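Local coordinates for protein Exo-alpha-sialidase (Clostridium perfringens, PDB 2V72) that binds galactose as the family 32 carbohydrate-binding module of a large sialidase toxin, probably helping to bring the enzyme to its glycan substrates, at residues 18-32 with 41-55. Sequence-based numbering, arbitrary orientation.
Sequences ASATSEEGQDPASSA and WHTKWNGSDALPQSL. With CA (calcium ion), chain B; GAL (beta-D-galactopyranose), chain C.
Trp41 meets Ser22 through its indole nitrogen: NE1 donates to Ser22 O at 2.8 Å and lies in the carbonyl plane, while Ser22 O sits 16° out of the indole plane. Ala20 CB packs obliquely on the same ring, 3.6 Å from CE2, while Leu55 CB lies over one face.

Ser22, its OG anti to the backbone N, works in both directions: OG gives its proton to the anti lone pair of Asp49 OD2 and accepts Lys44 N at 3.3 Å. The buried hydroxyl thus ties the loop after strand 18-20 to Lys44, where the type I turn to Gly47 begins, and to Asp49 beyond it.

Trp45 is fixed on three sides. Glu24 CG sits over the five-membered ring, a CH-pi contact 3.4 Å from the centroid and 15° off the normal; a bend at chi2 (57°) returns OE1 to Trp45 N at 2.9 Å. Asp27 OD2, lying in the ring plane, receives NE1 at 3.0 Å. Galactose C4 lies over the opposite face, offset toward the rim.

Alongside, His42 NE2 lies 2.7 Å from galactose O4, and Arg73 also bonds the sugar. Glu24 and Asp27 therefore probably act as second-shell residues that help set the tilt of the aromatic platform beneath C4 in this F5/8 type C-like beta-sandwich.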
ATOM      1  N   ALA A  18      -9.731   1.138  -3.806  1.00 47.59           N
ATOM      2  CA  ALA A  18      -8.802   1.691  -2.838  1.00 47.51           C
ATOM      3  C   ALA A  18      -9.411   2.811  -2.004  1.00 47.46           C
ATOM      4  O   ALA A  18     -10.343   3.500  -2.439  1.00 47.66           O
ATOM      5  CB  ALA A  18      -7.529   2.166  -3.533  1.00 47.18           C
ATOM      6  N   SER A  19      -8.849   2.990  -0.814  1.00 47.18           N
ATOM      7  CA  SER A  19      -9.321   3.958   0.154  1.00 47.11           C
ATOM      8  C   SER A  19      -8.130   4.402   0.986  1.00 46.54           C
ATOM      9  O   SER A  19      -7.238   3.606   1.244  1.00 46.77           O
ATOM     10  CB  SER A  19     -10.369   3.296   1.058  1.00 47.44           C
ATOM     11  OG  SER A  19     -11.042   4.259   1.841  1.00 48.46           O
ATOM     12  N   ALA A  20      -8.107   5.667   1.401  1.00 46.06           N
ATOM     13  CA  ALA A  20      -7.064   6.154   2.306  1.00 45.57           C
ATOM     14  C   ALA A  20      -7.594   7.145   3.347  1.00 45.66           C
ATOM     15  O   ALA A  20      -8.594   7.819   3.123  1.00 45.65           O
ATOM     16  CB  ALA A  20      -5.932   6.766   1.522  1.00 45.13           C
ATOM     17  N   THR A  21      -6.903   7.227   4.481  1.00 45.63           N
ATOM     18  CA  THR A  21      -7.307   8.081   5.591  1.00 45.70           C
ATOM     19  C   THR A  21      -6.874   9.528   5.336  1.00 45.95           C
ATOM     20  O   THR A  21      -7.389  10.466   5.964  1.00 45.58           O
ATOM     21  CB  THR A  21      -6.694   7.587   6.919  1.00 45.70           C
ATOM     22  OG1 THR A  21      -5.266   7.512   6.789  1.00 45.56           O
ATOM     23  CG2 THR A  21      -7.240   6.219   7.291  1.00 45.25           C
ATOM     24  N   SER A  22      -5.910   9.682   4.423  1.00 45.91           N
ATOM     25  CA  SER A  22      -5.426  10.983   3.960  1.00 45.79           C
ATOM     26  C   SER A  22      -5.029  10.889   2.497  1.00 46.03           C
ATOM     27  O   SER A  22      -4.311   9.961   2.095  1.00 46.02           O
ATOM     28  CB  SER A  22      -4.226  11.444   4.772  1.00 45.56           C
ATOM     29  OG  SER A  22      -3.801  12.725   4.332  1.00 45.29           O
ATOM     30  N   GLU A  23      -5.513  11.839   1.698  1.00 45.87           N
ATOM     31  CA  GLU A  23      -5.167  11.891   0.287  1.00 46.04           C
ATOM     32  C   GLU A  23      -5.231  13.307  -0.258  1.00 45.99           C
ATOM     33  O   GLU A  23      -6.201  14.050  -0.018  1.00 46.16           O
ATOM     34  CB  GLU A  23      -5.993  10.896  -0.558  1.00 46.04           C
ATOM     35  CG  GLU A  23      -7.513  11.078  -0.559  1.00 47.10           C
ATOM     36  CD  GLU A  23      -8.279   9.766  -0.757  1.00 47.39           C
ATOM     37  OE1 GLU A  23      -8.046   9.062  -1.761  1.00 49.55           O
ATOM     38  OE2 GLU A  23      -9.140   9.438   0.090  1.00 50.52           O
ATOM     39  N   GLU A  24      -4.167  13.684  -0.957  1.00 45.44           N
ATOM     40  CA  GLU A  24      -4.147  14.896  -1.749  1.00 44.97           C
ATOM     41  C   GLU A  24      -5.128  14.705  -2.890  1.00 44.83           C
ATOM     42  O   GLU A  24      -5.212  13.609  -3.451  1.00 44.59           O
ATOM     43  CB  GLU A  24      -2.731  15.158  -2.283  1.00 44.78           C
ATOM     44  CG  GLU A  24      -2.577  16.449  -3.085  1.00 44.62           C
ATOM     45  CD  GLU A  24      -2.996  17.705  -2.316  1.00 44.23           C
ATOM     46  OE1 GLU A  24      -2.638  17.848  -1.122  1.00 43.78           O
ATOM     47  OE2 GLU A  24      -3.682  18.554  -2.921  1.00 44.00           O
ATOM     48  N   GLY A  25      -5.877  15.760  -3.216  1.00 44.60           N
ATOM     49  CA  GLY A  25      -6.878  15.717  -4.279  1.00 44.58           C
ATOM     50  C   GLY A  25      -6.335  15.167  -5.582  1.00 44.84           C
ATOM     51  O   GLY A  25      -6.985  14.366  -6.252  1.00 45.39           O
ATOM     52  N   GLN A  26      -5.129  15.600  -5.923  1.00 44.83           N
ATOM     53  CA  GLN A  26      -4.388  15.151  -7.105  1.00 45.33           C
ATOM     54  C   GLN A  26      -3.896  13.695  -6.988  1.00 44.64           C
ATOM     55  O   GLN A  26      -3.729  13.009  -7.998  1.00 44.65           O
ATOM     56  CB  GLN A  26      -3.192  16.093  -7.293  1.00 45.05           C
ATOM     57  CG  GLN A  26      -2.158  15.683  -8.308  1.00 46.90           C
ATOM     58  CD  GLN A  26      -1.018  16.674  -8.384  1.00 47.17           C
ATOM     59  OE1 GLN A  26      -1.224  17.891  -8.298  1.00 50.10           O
ATOM     60  NE2 GLN A  26       0.191  16.163  -8.553  1.00 49.76           N
ATOM     61  N   ASP A  27      -3.666  13.243  -5.753  1.00 44.20           N
ATOM     62  CA  ASP A  27      -3.118  11.918  -5.471  1.00 43.72           C
ATOM     63  C   ASP A  27      -4.071  11.050  -4.651  1.00 43.36           C
ATOM     64  O   ASP A  27      -3.799  10.778  -3.478  1.00 43.20           O
ATOM     65  CB  ASP A  27      -1.798  12.063  -4.705  1.00 43.83           C
ATOM     66  CG  ASP A  27      -0.766  12.876  -5.456  1.00 43.24           C
ATOM     67  OD1 ASP A  27      -0.852  12.949  -6.697  1.00 44.04           O
ATOM     68  OD2 ASP A  27       0.136  13.436  -4.805  1.00 41.70           O
ATOM     69  N   PRO A  28      -5.196  10.613  -5.253  1.00 43.16           N
ATOM     70  CA  PRO A  28      -6.158   9.808  -4.491  1.00 43.18           C
ATOM     71  C   PRO A  28      -5.692   8.359  -4.297  1.00 43.23           C
ATOM     72  O   PRO A  28      -4.807   7.892  -5.012  1.00 43.00           O
ATOM     73  CB  PRO A  28      -7.406   9.834  -5.372  1.00 43.35           C
ATOM     74  CG  PRO A  28      -6.876   9.978  -6.760  1.00 43.23           C
ATOM     75  CD  PRO A  28      -5.631  10.818  -6.647  1.00 42.95           C
ATOM     76  N   ALA A  29      -6.299   7.663  -3.339  1.00 43.35           N
ATOM     77  CA  ALA A  29      -6.029   6.243  -3.098  1.00 43.62           C
ATOM     78  C   ALA A  29      -6.072   5.363  -4.358  1.00 43.91           C
ATOM     79  O   ALA A  29      -5.279   4.428  -4.487  1.00 43.85           O
ATOM     80  CB  ALA A  29      -6.982   5.714  -2.066  1.00 43.65           C
ATOM     81  N   SER A  30      -6.995   5.675  -5.270  1.00 43.96           N
ATOM     82  CA  SER A  30      -7.222   4.916  -6.497  1.00 44.27           C
ATOM     83  C   SER A  30      -6.035   4.956  -7.458  1.00 44.85           C
ATOM     84  O   SER A  30      -5.869   4.071  -8.305  1.00 45.21           O
ATOM     85  CB  SER A  30      -8.468   5.443  -7.209  1.00 44.35           C
ATOM     86  OG  SER A  30      -8.303   6.798  -7.608  1.00 44.22           O
ATOM     87  N   SER A  31      -5.213   5.988  -7.321  1.00 44.94           N
ATOM     88  CA  SER A  31      -4.036   6.140  -8.149  1.00 45.20           C
ATOM     89  C   SER A  31      -2.917   5.192  -7.742  1.00 45.35           C
ATOM     90  O   SER A  31      -1.930   5.071  -8.456  1.00 45.64           O
ATOM     91  CB  SER A  31      -3.563   7.591  -8.128  1.00 45.14           C
ATOM     92  OG  SER A  31      -4.392   8.371  -8.967  1.00 45.27           O
ATOM     93  N   ALA A  32      -3.076   4.522  -6.601  1.00 45.61           N
ATOM     94  CA  ALA A  32      -2.138   3.491  -6.158  1.00 45.57           C
ATOM     95  C   ALA A  32      -2.357   2.165  -6.887  1.00 45.78           C
ATOM     96  O   ALA A  32      -1.477   1.303  -6.887  1.00 45.83           O
ATOM     97  CB  ALA A  32      -2.238   3.293  -4.657  1.00 45.64           C
ATOM     98  N   TRP A  41      -0.721   7.484  -4.905  1.00 44.38           N
ATOM     99  CA  TRP A  41      -1.435   7.899  -3.711  1.00 44.01           C
ATOM    100  C   TRP A  41      -0.440   8.671  -2.859  1.00 44.04           C
ATOM    101  O   TRP A  41       0.720   8.281  -2.740  1.00 43.90           O
ATOM    102  CB  TRP A  41      -1.988   6.703  -2.910  1.00 43.74           C
ATOM    103  CG  TRP A  41      -2.370   7.089  -1.503  1.00 43.10           C
ATOM    104  CD1 TRP A  41      -3.385   7.935  -1.136  1.00 42.93           C
ATOM    105  CD2 TRP A  41      -1.724   6.687  -0.280  1.00 43.15           C
ATOM    106  NE1 TRP A  41      -3.413   8.078   0.231  1.00 42.69           N
ATOM    107  CE2 TRP A  41      -2.412   7.322   0.784  1.00 42.61           C
ATOM    108  CE3 TRP A  41      -0.645   5.843   0.021  1.00 41.46           C
ATOM    109  CZ2 TRP A  41      -2.055   7.143   2.125  1.00 42.87           C
ATOM    110  CZ3 TRP A  41      -0.290   5.666   1.348  1.00 42.75           C
ATOM    111  CH2 TRP A  41      -0.997   6.314   2.391  1.00 42.84           C
ATOM    112  N   HIS A  42      -0.890   9.774  -2.274  1.00 43.80           N
ATOM    113  CA  HIS A  42      -0.025  10.608  -1.461  1.00 43.58           C
ATOM    114  C   HIS A  42      -0.929  11.299  -0.450  1.00 43.93           C
ATOM    115  O   HIS A  42      -2.041  11.728  -0.793  1.00 43.79           O
ATOM    116  CB  HIS A  42       0.682  11.622  -2.368  1.00 43.70           C
ATOM    117  CG  HIS A  42       1.846  12.330  -1.741  1.00 42.73           C
ATOM    118  ND1 HIS A  42       1.735  13.085  -0.596  1.00 41.57           N
ATOM    119  CD2 HIS A  42       3.133  12.452  -2.147  1.00 42.21           C
ATOM    120  CE1 HIS A  42       2.909  13.619  -0.305  1.00 42.80           C
ATOM    121  NE2 HIS A  42       3.775  13.251  -1.232  1.00 42.02           N
ATOM    122  N   THR A  43      -0.466  11.383   0.796  1.00 43.72           N
ATOM    123  CA  THR A  43      -1.202  12.099   1.831  1.00 43.89           C
ATOM    124  C   THR A  43      -1.216  13.587   1.474  1.00 44.14           C
ATOM    125  O   THR A  43      -0.499  14.006   0.561  1.00 43.75           O
ATOM    126  CB  THR A  43      -0.615  11.845   3.231  1.00 43.88           C
ATOM    127  OG1 THR A  43       0.757  12.256   3.267  1.00 43.85           O
ATOM    128  CG2 THR A  43      -0.716  10.345   3.598  1.00 43.39           C
ATOM    129  N   LYS A  44      -2.034  14.387   2.157  1.00 44.42           N
ATOM    130  CA  LYS A  44      -2.192  15.776   1.717  1.00 44.77           C
ATOM    131  C   LYS A  44      -0.954  16.632   1.904  1.00 44.60           C
ATOM    132  O   LYS A  44      -0.349  16.672   2.977  1.00 44.93           O
ATOM    133  CB  LYS A  44      -3.471  16.455   2.240  1.00 44.78           C
ATOM    134  CG  LYS A  44      -3.712  16.419   3.718  1.00 45.51           C
ATOM    135  CD  LYS A  44      -5.078  17.080   4.049  1.00 45.24           C
ATOM    136  CE  LYS A  44      -6.237  16.441   3.282  1.00 45.79           C
ATOM    137  NZ  LYS A  44      -7.561  17.062   3.610  1.00 45.38           N
ATOM    138  N   TRP A  45      -0.586  17.293   0.815  1.00 44.73           N
ATOM    139  CA  TRP A  45       0.675  18.017   0.689  1.00 44.90           C
ATOM    140  C   TRP A  45       0.918  19.066   1.772  1.00 45.61           C
ATOM    141  O   TRP A  45       2.070  19.344   2.105  1.00 45.00           O
ATOM    142  CB  TRP A  45       0.738  18.681  -0.678  1.00 44.52           C
ATOM    143  CG  TRP A  45       0.770  17.740  -1.866  1.00 44.31           C
ATOM    144  CD1 TRP A  45       0.631  16.368  -1.863  1.00 43.28           C
ATOM    145  CD2 TRP A  45       0.924  18.120  -3.238  1.00 42.88           C
ATOM    146  NE1 TRP A  45       0.692  15.885  -3.151  1.00 42.42           N
ATOM    147  CE2 TRP A  45       0.872  16.937  -4.012  1.00 43.17           C
ATOM    148  CE3 TRP A  45       1.104  19.346  -3.887  1.00 42.80           C
ATOM    149  CZ2 TRP A  45       1.004  16.949  -5.411  1.00 44.73           C
ATOM    150  CZ3 TRP A  45       1.232  19.356  -5.275  1.00 43.53           C
ATOM    151  CH2 TRP A  45       1.180  18.165  -6.022  1.00 43.68           C
ATOM    152  N   ASN A  46      -0.161  19.639   2.325  1.00 46.72           N
ATOM    153  CA  ASN A  46      -0.028  20.687   3.350  1.00 47.54           C
ATOM    154  C   ASN A  46       0.369  20.175   4.737  1.00 47.82           C
ATOM    155  O   ASN A  46       0.480  20.957   5.684  1.00 47.99           O
ATOM    156  CB  ASN A  46      -1.266  21.607   3.415  1.00 47.81           C
ATOM    157  CG  ASN A  46      -2.539  20.899   3.890  1.00 48.77           C
ATOM    158  OD1 ASN A  46      -3.640  21.426   3.712  1.00 50.17           O
ATOM    159  ND2 ASN A  46      -2.403  19.723   4.496  1.00 49.13           N
ATOM    160  N   GLY A  47       0.577  18.861   4.838  1.00 48.15           N
ATOM    161  CA  GLY A  47       1.090  18.220   6.047  1.00 48.38           C
ATOM    162  C   GLY A  47       0.144  18.202   7.234  1.00 49.01           C
ATOM    163  O   GLY A  47       0.587  18.044   8.376  1.00 49.09           O
ATOM    164  N   SER A  48      -1.154  18.354   6.977  1.00 49.23           N
ATOM    165  CA  SER A  48      -2.136  18.510   8.059  1.00 49.47           C
ATOM    166  C   SER A  48      -2.484  17.181   8.685  1.00 49.61           C
ATOM    167  O   SER A  48      -2.877  17.118   9.845  1.00 50.01           O
ATOM    168  CB  SER A  48      -3.411  19.199   7.560  1.00 49.56           C
ATOM    169  OG  SER A  48      -3.957  18.519   6.446  1.00 49.03           O
ATOM    170  N   ASP A  49      -2.346  16.119   7.899  1.00 49.78           N
ATOM    171  CA  ASP A  49      -2.633  14.779   8.358  1.00 49.57           C
ATOM    172  C   ASP A  49      -1.328  14.072   8.740  1.00 49.45           C
ATOM    173  O   ASP A  49      -0.744  13.334   7.939  1.00 49.29           O
ATOM    174  CB  ASP A  49      -3.409  14.011   7.284  1.00 49.45           C
ATOM    175  CG  ASP A  49      -4.795  14.582   7.043  1.00 50.02           C
ATOM    176  OD1 ASP A  49      -5.407  15.097   8.007  1.00 51.83           O
ATOM    177  OD2 ASP A  49      -5.282  14.512   5.894  1.00 48.29           O
ATOM    178  N   ALA A  50      -0.877  14.318   9.969  1.00 49.14           N
ATOM    179  CA  ALA A  50       0.336  13.695  10.498  1.00 49.28           C
ATOM    180  C   ALA A  50       0.238  12.162  10.531  1.00 49.27           C
ATOM    181  O   ALA A  50      -0.844  11.609  10.742  1.00 49.28           O
ATOM    182  CB  ALA A  50       0.640  14.240  11.887  1.00 49.27           C
ATOM    183  N   LEU A  51       1.369  11.488  10.324  1.00 49.14           N
ATOM    184  CA  LEU A  51       1.430  10.015  10.379  1.00 49.07           C
ATOM    185  C   LEU A  51       1.190   9.487  11.805  1.00 49.21           C
ATOM    186  O   LEU A  51       1.423  10.212  12.777  1.00 49.42           O
ATOM    187  CB  LEU A  51       2.770   9.500   9.823  1.00 48.94           C
ATOM    188  CG  LEU A  51       3.163   9.939   8.402  1.00 48.27           C
ATOM    189  CD1 LEU A  51       4.625   9.639   8.125  1.00 48.31           C
ATOM    190  CD2 LEU A  51       2.262   9.321   7.326  1.00 47.68           C
ATOM    191  N   PRO A  52       0.707   8.233  11.943  1.00 49.01           N
ATOM    192  CA  PRO A  52       0.348   7.279  10.888  1.00 48.57           C
ATOM    193  C   PRO A  52      -0.880   7.628  10.046  1.00 48.14           C
ATOM    194  O   PRO A  52      -1.878   8.151  10.553  1.00 48.16           O
ATOM    195  CB  PRO A  52       0.114   5.970  11.651  1.00 48.67           C
ATOM    196  CG  PRO A  52      -0.194   6.368  13.024  1.00 49.23           C
ATOM    197  CD  PRO A  52       0.520   7.659  13.287  1.00 49.03           C
ATOM    198  N   GLN A  53      -0.769   7.353   8.750  1.00 47.52           N
ATOM    199  CA  GLN A  53      -1.903   7.353   7.833  1.00 46.95           C
ATOM    200  C   GLN A  53      -1.802   6.043   7.067  1.00 46.82           C
ATOM    201  O   GLN A  53      -0.731   5.430   7.039  1.00 47.09           O
ATOM    202  CB  GLN A  53      -1.858   8.553   6.872  1.00 46.53           C
ATOM    203  CG  GLN A  53      -1.928   9.930   7.545  1.00 46.23           C
ATOM    204  CD  GLN A  53      -3.279  10.230   8.201  1.00 46.35           C
ATOM    205  OE1 GLN A  53      -4.334   9.793   7.726  1.00 46.07           O
ATOM    206  NE2 GLN A  53      -3.244  10.982   9.294  1.00 45.28           N
ATOM    207  N   SER A  54      -2.898   5.611   6.448  1.00 46.56           N
ATOM    208  CA  SER A  54      -2.946   4.289   5.838  1.00 46.48           C
ATOM    209  C   SER A  54      -3.679   4.268   4.506  1.00 46.26           C
ATOM    210  O   SER A  54      -4.445   5.177   4.201  1.00 46.06           O
ATOM    211  CB  SER A  54      -3.603   3.297   6.797  1.00 46.61           C
ATOM    212  OG  SER A  54      -4.962   3.630   7.000  1.00 47.04           O
ATOM    213  N   LEU A  55      -3.417   3.222   3.725  1.00 46.12           N
ATOM    214  CA  LEU A  55      -4.110   2.967   2.471  1.00 45.99           C
ATOM    215  C   LEU A  55      -4.704   1.572   2.562  1.00 46.54           C
ATOM    216  O   LEU A  55      -3.986   0.604   2.817  1.00 46.60           O
ATOM    217  CB  LEU A  55      -3.147   3.062   1.282  1.00 45.67           C
ATOM    218  CG  LEU A  55      -3.573   2.509  -0.089  1.00 45.68           C
ATOM    219  CD1 LEU A  55      -4.537   3.435  -0.806  1.00 43.90           C
ATOM    220  CD2 LEU A  55      -2.358   2.224  -0.975  1.00 45.50           C
TER
HETATM  221 CA    CA B1139      -0.325   4.571 -10.037  1.00 42.43          CA
HETATM  222  C1  GAL C1140       6.016  18.279  -3.980  1.00 48.53           C
HETATM  223  C2  GAL C1140       5.871  16.868  -4.546  1.00 48.85           C
HETATM  224  C3  GAL C1140       4.508  16.268  -4.185  1.00 48.25           C
HETATM  225  C4  GAL C1140       4.170  16.448  -2.703  1.00 48.00           C
HETATM  226  C5  GAL C1140       4.416  17.878  -2.243  1.00 48.42           C
HETATM  227  C6  GAL C1140       4.209  17.997  -0.735  1.00 47.79           C
HETATM  228  O1  GAL C1140       7.343  18.698  -4.165  1.00 49.22           O
HETATM  229  O2  GAL C1140       6.065  16.884  -5.946  1.00 48.29           O
HETATM  230  O3  GAL C1140       4.517  14.890  -4.476  1.00 47.96           O
HETATM  231  O4  GAL C1140       4.958  15.578  -1.920  1.00 47.65           O
HETATM  232  O5  GAL C1140       5.734  18.287  -2.590  1.00 49.00           O
HETATM  233  O6  GAL C1140       4.086  19.358  -0.379  1.00 47.84           O
HETATM  234  O   HOH W   1      -3.023  19.712   0.973  1.00 48.22           O